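Local coordinates for protein mannose-6-phosphate isomerase (Helicobacter pylori, PDB 2QH5) that probably makes GDP-mannose from mannose 1-phosphate and GTP through its N-terminal nucleotidyltransferase domain, the part of the longer protein that was crystallised, at residues F30-F44 with H62-I74. Sequence-based numbering, arbitrary orientation. Where two conformers were deposited one is given.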
loop_
_atom_site.group_PDB
_atom_site.type_symbol
_atom_site.label_atom_id
_atom_site.label_comp_id
_atom_site.label_asym_id
_atom_site.label_seq_id
_atom_site.Cartn_x
_atom_site.Cartn_y
_atom_site.Cartn_z
ATOM N N PHE A 30 -7.162 -8.107 -12.483
ATOM C CA PHE A 30 -7.969 -7.406 -13.478
ATOM C C PHE A 30 -9.158 -8.214 -13.988
ATOM O O PHE A 30 -10.025 -7.678 -14.680
ATOM C CB PHE A 30 -7.097 -6.942 -14.641
ATOM C CG PHE A 30 -6.160 -5.833 -14.275
ATOM C CD1 PHE A 30 -6.640 -4.541 -14.067
ATOM C CD2 PHE A 30 -4.802 -6.081 -14.125
ATOM C CE1 PHE A 30 -5.783 -3.513 -13.721
ATOM C CE2 PHE A 30 -3.936 -5.058 -13.778
ATOM C CZ PHE A 30 -4.426 -3.769 -13.578
ATOM N N LEU A 31 -9.200 -9.495 -13.631
ATOM C CA LEU A 31 -10.250 -10.398 -14.097
ATOM C C LEU A 31 -11.585 -10.120 -13.422
ATOM O O LEU A 31 -11.682 -10.123 -12.196
ATOM C CB LEU A 31 -9.831 -11.850 -13.879
ATOM C CG LEU A 31 -8.675 -12.316 -14.769
ATOM C CD1 LEU A 31 -7.974 -13.529 -14.167
ATOM C CD2 LEU A 31 -9.167 -12.599 -16.193
ATOM N N LYS A 32 -12.613 -9.896 -14.238
ATOM C CA LYS A 32 -13.922 -9.442 -13.756
ATOM C C LYS A 32 -14.803 -10.586 -13.228
ATOM O O LYS A 32 -16.014 -10.629 -13.486
ATOM C CB LYS A 32 -14.654 -8.668 -14.862
ATOM C CG LYS A 32 -13.761 -7.749 -15.684
ATOM C CD LYS A 32 -14.563 -6.713 -16.457
ATOM C CE LYS A 32 -15.161 -5.667 -15.525
ATOM N NZ LYS A 32 -15.453 -4.379 -16.207
ATOM N N LEU A 33 -14.193 -11.487 -12.462
ATOM C CA LEU A 33 -14.834 -12.730 -12.043
ATOM C C LEU A 33 -15.819 -12.582 -10.879
ATOM O O LEU A 33 -16.846 -13.264 -10.840
ATOM C CB LEU A 33 -13.768 -13.784 -11.718
ATOM C CG LEU A 33 -13.374 -14.768 -12.830
ATOM C CD1 LEU A 33 -12.916 -14.079 -14.116
ATOM C CD2 LEU A 33 -12.311 -15.743 -12.341
ATOM N N PHE A 34 -15.506 -11.691 -9.942
ATOM C CA PHE A 34 -16.309 -11.518 -8.729
ATOM C C PHE A 34 -17.585 -10.716 -8.979
ATOM O O PHE A 34 -17.642 -9.509 -8.709
ATOM C CB PHE A 34 -15.469 -10.884 -7.616
ATOM C CG PHE A 34 -14.282 -11.708 -7.221
ATOM C CD1 PHE A 34 -14.434 -12.816 -6.398
ATOM C CD2 PHE A 34 -13.016 -11.388 -7.684
ATOM C CE1 PHE A 34 -13.340 -13.588 -6.035
ATOM C CE2 PHE A 34 -11.919 -12.157 -7.329
ATOM C CZ PHE A 34 -12.081 -13.257 -6.502
ATOM N N ASP A 35 -18.600 -11.421 -9.482
ATOM C CA ASP A 35 -19.883 -10.843 -9.897
ATOM C C ASP A 35 -19.701 -9.641 -10.826
ATOM O O ASP A 35 -19.950 -8.494 -10.441
ATOM C CB ASP A 35 -20.765 -10.492 -8.688
ATOM C CG ASP A 35 -22.226 -10.305 -9.068
ATOM O OD1 ASP A 35 -22.827 -11.248 -9.631
ATOM O OD2 ASP A 35 -22.777 -9.214 -8.800
ATOM N N HIS A 36 -19.236 -9.933 -12.041
ATOM C CA HIS A 36 -18.973 -8.941 -13.101
ATOM C C HIS A 36 -17.846 -7.945 -12.783
ATOM O O HIS A 36 -17.450 -7.158 -13.645
ATOM C CB HIS A 36 -20.255 -8.189 -13.513
ATOM C CG HIS A 36 -21.425 -9.083 -13.794
ATOM N ND1 HIS A 36 -21.474 -9.927 -14.884
ATOM C CD2 HIS A 36 -22.596 -9.254 -13.134
ATOM C CE1 HIS A 36 -22.620 -10.585 -14.879
ATOM N NE2 HIS A 36 -23.320 -10.194 -13.828
ATOM N N LYS A 37 -17.327 -7.992 -11.555
ATOM C CA LYS A 37 -16.336 -7.021 -11.093
ATOM C C LYS A 37 -14.984 -7.653 -10.758
ATOM O O LYS A 37 -14.899 -8.835 -10.415
ATOM C CB LYS A 37 -16.878 -6.219 -9.904
ATOM C CG LYS A 37 -18.100 -5.371 -10.243
ATOM C CD LYS A 37 -18.254 -4.183 -9.307
ATOM C CE LYS A 37 -19.364 -3.252 -9.781
ATOM N NZ LYS A 37 -19.415 -1.983 -8.994
ATOM N N SER A 38 -13.932 -6.844 -10.877
ATOM C CA SER A 38 -12.566 -7.289 -10.602
ATOM C C SER A 38 -12.097 -6.833 -9.225
ATOM O O SER A 38 -12.661 -5.898 -8.642
ATOM C CB SER A 38 -11.607 -6.763 -11.673
ATOM O OG SER A 38 -11.507 -5.350 -11.617
ATOM N N LEU A 39 -11.066 -7.500 -8.705
ATOM C CA LEU A 39 -10.457 -7.118 -7.426
ATOM C C LEU A 39 -10.007 -5.663 -7.452
ATOM O O LEU A 39 -10.264 -4.912 -6.508
ATOM C CB LEU A 39 -9.260 -8.009 -7.114
ATOM C CG LEU A 39 -9.576 -9.396 -6.573
ATOM C CD1 LEU A 39 -8.304 -10.242 -6.486
ATOM C CD2 LEU A 39 -10.260 -9.279 -5.219
ATOM N N PHE A 40 -9.354 -5.286 -8.554
ATOM C CA PHE A 40 -8.909 -3.923 -8.811
ATOM C C PHE A 40 -10.023 -2.878 -8.668
ATOM O O PHE A 40 -9.860 -1.907 -7.927
ATOM C CB PHE A 40 -8.239 -3.828 -10.196
ATOM C CG PHE A 40 -7.861 -2.424 -10.595
ATOM C CD1 PHE A 40 -6.683 -1.850 -10.134
ATOM C CD2 PHE A 40 -8.691 -1.675 -11.425
ATOM C CE1 PHE A 40 -6.348 -0.553 -10.484
ATOM C CE2 PHE A 40 -8.358 -0.381 -11.779
ATOM C CZ PHE A 40 -7.190 0.182 -11.308
ATOM N N GLU A 41 -11.147 -3.064 -9.358
ATOM C CA GLU A 41 -12.244 -2.091 -9.258
ATOM C C GLU A 41 -12.985 -2.148 -7.920
ATOM O O GLU A 41 -13.545 -1.147 -7.473
ATOM C CB GLU A 41 -13.218 -2.206 -10.431
ATOM C CG GLU A 41 -14.022 -3.479 -10.483
ATOM C CD GLU A 41 -14.966 -3.502 -11.664
ATOM O OE1 GLU A 41 -14.641 -4.187 -12.659
ATOM O OE2 GLU A 41 -16.015 -2.819 -11.606
ATOM N N LEU A 42 -12.975 -3.316 -7.283
ATOM C CA LEU A 42 -13.500 -3.455 -5.928
ATOM C C LEU A 42 -12.644 -2.663 -4.941
ATOM O O LEU A 42 -13.177 -1.888 -4.133
ATOM C CB LEU A 42 -13.559 -4.930 -5.528
ATOM C CG LEU A 42 -14.896 -5.690 -5.477
ATOM C CD1 LEU A 42 -16.119 -4.904 -5.997
ATOM C CD2 LEU A 42 -14.730 -7.020 -6.196
ATOM N N SER A 43 -11.323 -2.855 -5.030
ATOM C CA SER A 43 -10.351 -2.122 -4.219
ATOM C C SER A 43 -10.394 -0.617 -4.494
ATOM O O SER A 43 -10.222 0.189 -3.582
ATOM C CB SER A 43 -8.939 -2.648 -4.457
ATOM O OG SER A 43 -8.787 -3.985 -4.007
ATOM N N PHE A 44 -10.626 -0.243 -5.749
ATOM C CA PHE A 44 -10.744 1.164 -6.105
ATOM C C PHE A 44 -11.961 1.790 -5.438
ATOM O O PHE A 44 -11.845 2.813 -4.759
ATOM C CB PHE A 44 -10.812 1.374 -7.632
ATOM C CG PHE A 44 -10.987 2.816 -8.016
ATOM C CD1 PHE A 44 -12.232 3.312 -8.372
ATOM C CD2 PHE A 44 -9.920 3.691 -7.955
ATOM C CE1 PHE A 44 -12.398 4.667 -8.673
ATOM C CE2 PHE A 44 -10.081 5.046 -8.261
ATOM C CZ PHE A 44 -11.319 5.529 -8.621
ATOM N N HIS A 62 -0.539 -2.196 -18.519
ATOM C CA HIS A 62 -1.929 -2.387 -18.101
ATOM C C HIS A 62 -2.696 -1.095 -17.886
ATOM O O HIS A 62 -3.844 -1.135 -17.454
ATOM C CB HIS A 62 -2.021 -3.273 -16.850
ATOM C CG HIS A 62 -1.051 -4.411 -16.849
ATOM N ND1 HIS A 62 -0.091 -4.568 -15.872
ATOM C CD2 HIS A 62 -0.873 -5.434 -17.719
ATOM C CE1 HIS A 62 0.632 -5.643 -16.136
ATOM N NE2 HIS A 62 0.177 -6.186 -17.251
ATOM N N TYR A 63 -2.074 0.044 -18.194
ATOM C CA TYR A 63 -2.716 1.343 -17.973
ATOM C C TYR A 63 -4.147 1.354 -18.506
ATOM O O TYR A 63 -5.096 1.596 -17.754
ATOM C CB TYR A 63 -1.903 2.499 -18.583
ATOM C CG TYR A 63 -2.665 3.811 -18.582
ATOM C CD1 TYR A 63 -3.178 4.353 -19.758
ATOM C CD2 TYR A 63 -2.907 4.493 -17.395
ATOM C CE1 TYR A 63 -3.901 5.549 -19.744
ATOM C CE2 TYR A 63 -3.620 5.679 -17.376
ATOM C CZ TYR A 63 -4.110 6.205 -18.547
ATOM O OH TYR A 63 -4.813 7.386 -18.508
ATOM N N PHE A 64 -4.297 1.061 -19.796
ATOM C CA PHE A 64 -5.595 1.152 -20.466
ATOM C C PHE A 64 -6.590 0.089 -20.013
ATOM O O PHE A 64 -7.802 0.316 -20.041
ATOM C CB PHE A 64 -5.415 1.146 -21.985
ATOM C CG PHE A 64 -4.645 2.333 -22.496
ATOM C CD1 PHE A 64 -5.304 3.530 -22.806
ATOM C CD2 PHE A 64 -3.260 2.264 -22.638
ATOM C CE1 PHE A 64 -4.590 4.632 -23.261
ATOM C CE2 PHE A 64 -2.524 3.354 -23.092
ATOM C CZ PHE A 64 -3.195 4.551 -23.404
ATOM N N LEU A 65 -6.068 -1.060 -19.586
ATOM C CA LEU A 65 -6.874 -2.076 -18.916
ATOM C C LEU A 65 -7.452 -1.539 -17.590
ATOM O O LEU A 65 -8.659 -1.644 -17.337
ATOM C CB LEU A 65 -6.034 -3.343 -18.689
ATOM C CG LEU A 65 -6.680 -4.578 -18.057
ATOM C CD1 LEU A 65 -7.981 -4.925 -18.754
ATOM C CD2 LEU A 65 -5.717 -5.751 -18.110
ATOM N N ALA A 66 -6.585 -0.949 -16.767
ATOM C CA ALA A 66 -6.977 -0.356 -15.498
ATOM C C ALA A 66 -7.995 0.773 -15.686
ATOM O O ALA A 66 -9.035 0.804 -15.023
ATOM C CB ALA A 66 -5.748 0.156 -14.772
ATOM N N LEU A 67 -7.687 1.684 -16.607
ATOM C CA LEU A 67 -8.512 2.857 -16.870
ATOM C C LEU A 67 -9.895 2.449 -17.371
ATOM O O LEU A 67 -10.888 3.129 -17.098
ATOM C CB LEU A 67 -7.823 3.745 -17.904
ATOM C CG LEU A 67 -7.812 5.273 -17.794
ATOM C CD1 LEU A 67 -7.602 5.842 -19.186
ATOM C CD2 LEU A 67 -9.068 5.874 -17.165
ATOM N N GLU A 68 -9.951 1.331 -18.091
ATOM C CA GLU A 68 -11.210 0.800 -18.608
ATOM C C GLU A 68 -12.122 0.304 -17.492
ATOM O O GLU A 68 -13.339 0.507 -17.540
ATOM C CB GLU A 68 -10.938 -0.336 -19.597
ATOM C CG GLU A 68 -12.109 -0.688 -20.504
ATOM C CD GLU A 68 -11.705 -1.632 -21.623
ATOM O OE1 GLU A 68 -11.682 -1.185 -22.791
ATOM O OE2 GLU A 68 -11.394 -2.810 -21.336
ATOM N N GLU A 69 -11.530 -0.336 -16.487
ATOM C CA GLU A 69 -12.294 -0.985 -15.422
ATOM C C GLU A 69 -12.852 -0.035 -14.370
ATOM O O GLU A 69 -13.736 -0.407 -13.599
ATOM C CB GLU A 69 -11.467 -2.086 -14.771
ATOM C CG GLU A 69 -11.462 -3.347 -15.595
ATOM C CD GLU A 69 -10.541 -4.408 -15.048
ATOM O OE1 GLU A 69 -9.998 -5.181 -15.859
ATOM O OE2 GLU A 69 -10.353 -4.471 -13.817
ATOM N N ILE A 70 -12.334 1.187 -14.342
ATOM C CA ILE A 70 -12.823 2.207 -13.420
ATOM C C ILE A 70 -13.413 3.415 -14.152
ATOM O O ILE A 70 -13.428 4.527 -13.623
ATOM C CB ILE A 70 -11.730 2.669 -12.412
ATOM C CG1 ILE A 70 -10.496 3.208 -13.141
ATOM C CG2 ILE A 70 -11.355 1.532 -11.475
ATOM C CD1 ILE A 70 -9.737 4.255 -12.359
ATOM N N LYS A 71 -13.905 3.188 -15.367
ATOM C CA LYS A 71 -14.544 4.248 -16.142
ATOM C C LYS A 71 -15.902 4.615 -15.542
ATOM O O LYS A 71 -16.282 5.786 -15.522
ATOM C CB LYS A 71 -14.685 3.837 -17.612
ATOM C CG LYS A 71 -15.032 4.976 -18.584
ATOM C CD LYS A 71 -13.839 5.889 -18.876
ATOM C CE LYS A 71 -13.879 7.175 -18.052
ATOM N NZ LYS A 71 -12.647 7.995 -18.230
ATOM N N ASN A 72 -16.614 3.604 -15.045
ATOM C CA ASN A 72 -17.884 3.798 -14.340
ATOM C C ASN A 72 -17.714 4.535 -13.011
ATOM O O ASN A 72 -18.581 5.316 -12.609
ATOM C CB ASN A 72 -18.562 2.446 -14.073
ATOM C CG ASN A 72 -19.387 1.949 -15.252
ATOM O OD1 ASN A 72 -19.437 2.579 -16.312
ATOM N ND2 ASN A 72 -20.043 0.809 -15.067
ATOM N N GLU A 73 -16.585 4.286 -12.349
ATOM C CA GLU A 73 -16.368 4.701 -10.963
ATOM C C GLU A 73 -15.931 6.165 -10.785
ATOM O O GLU A 73 -16.145 6.747 -9.720
ATOM C CB GLU A 73 -15.365 3.760 -10.289
ATOM C CG GLU A 73 -15.503 2.280 -10.667
ATOM C CD GLU A 73 -16.526 1.526 -9.830
ATOM O OE1 GLU A 73 -16.960 2.051 -8.782
ATOM O OE2 GLU A 73 -16.890 0.394 -10.219
ATOM N N ILE A 74 -15.318 6.751 -11.815
ATOM C CA ILE A 74 -14.883 8.153 -11.754
ATOM C C ILE A 74 -16.070 9.113 -11.899
ATOM O O ILE A 74 -16.370 9.601 -12.995
ATOM C CB ILE A 74 -13.801 8.491 -12.817
ATOM C CG1 ILE A 74 -12.671 7.460 -12.793
ATOM C CG2 ILE A 74 -13.229 9.896 -12.585
ATOM C CD1 ILE A 74 -11.807 7.459 -14.045
#
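Glu-69 reaches across to Ser-38 and Phe-30 at the start of helix 39-48, and its side chain carries much of the polar part of this contact. CB lies 4.4 Å from OE1 of Glu-41; CG slides past the tail of Lys-32, which runs the opposite way, NZ 4.2 Å away. The chain is extended beyond CG (chi2 174°), which delivers the carboxylate to Ser-38 and Phe-30. There, in the conformer given, OE2 accepts a hydrogen bond from Ser-38 OG at 2.6 Å, the hydroxyl sitting 38° out of the carboxylate plane, while OE1 lies 2.8 Å from Phe-30 O. In that conformer Ser-38 OG also accepts from Glu-41 N, the N-cap bond of a capping box, so one hydroxyl links the helix start to Glu-69.

Apolar groups pack alongside. The Phe-30 ring has Glu-69 OE2 at its edge and packs on Leu-65 and Ala-66, whose CB also meets Phe-40 CZ at 3.8 Å. Farther on, Ile-70 CD1 makes a CH-pi contact over one face of Phe-44, Glu-73 CB comes to that ring's edge, and Lys-37 NZ forms a long salt bridge to Glu-73 OE2 (3.7 Å). Phe-40, Phe-44 and Ile-70 also touch Ile-56 of strand 53-59, joining two helices of the GT-A-like fold over its parallel strands. Oxygens as close as Glu-69 OE1 and Phe-30 O suggest that Glu-69 may hold a proton, although Lys-32 and the donated hydroxyl bond would work against this.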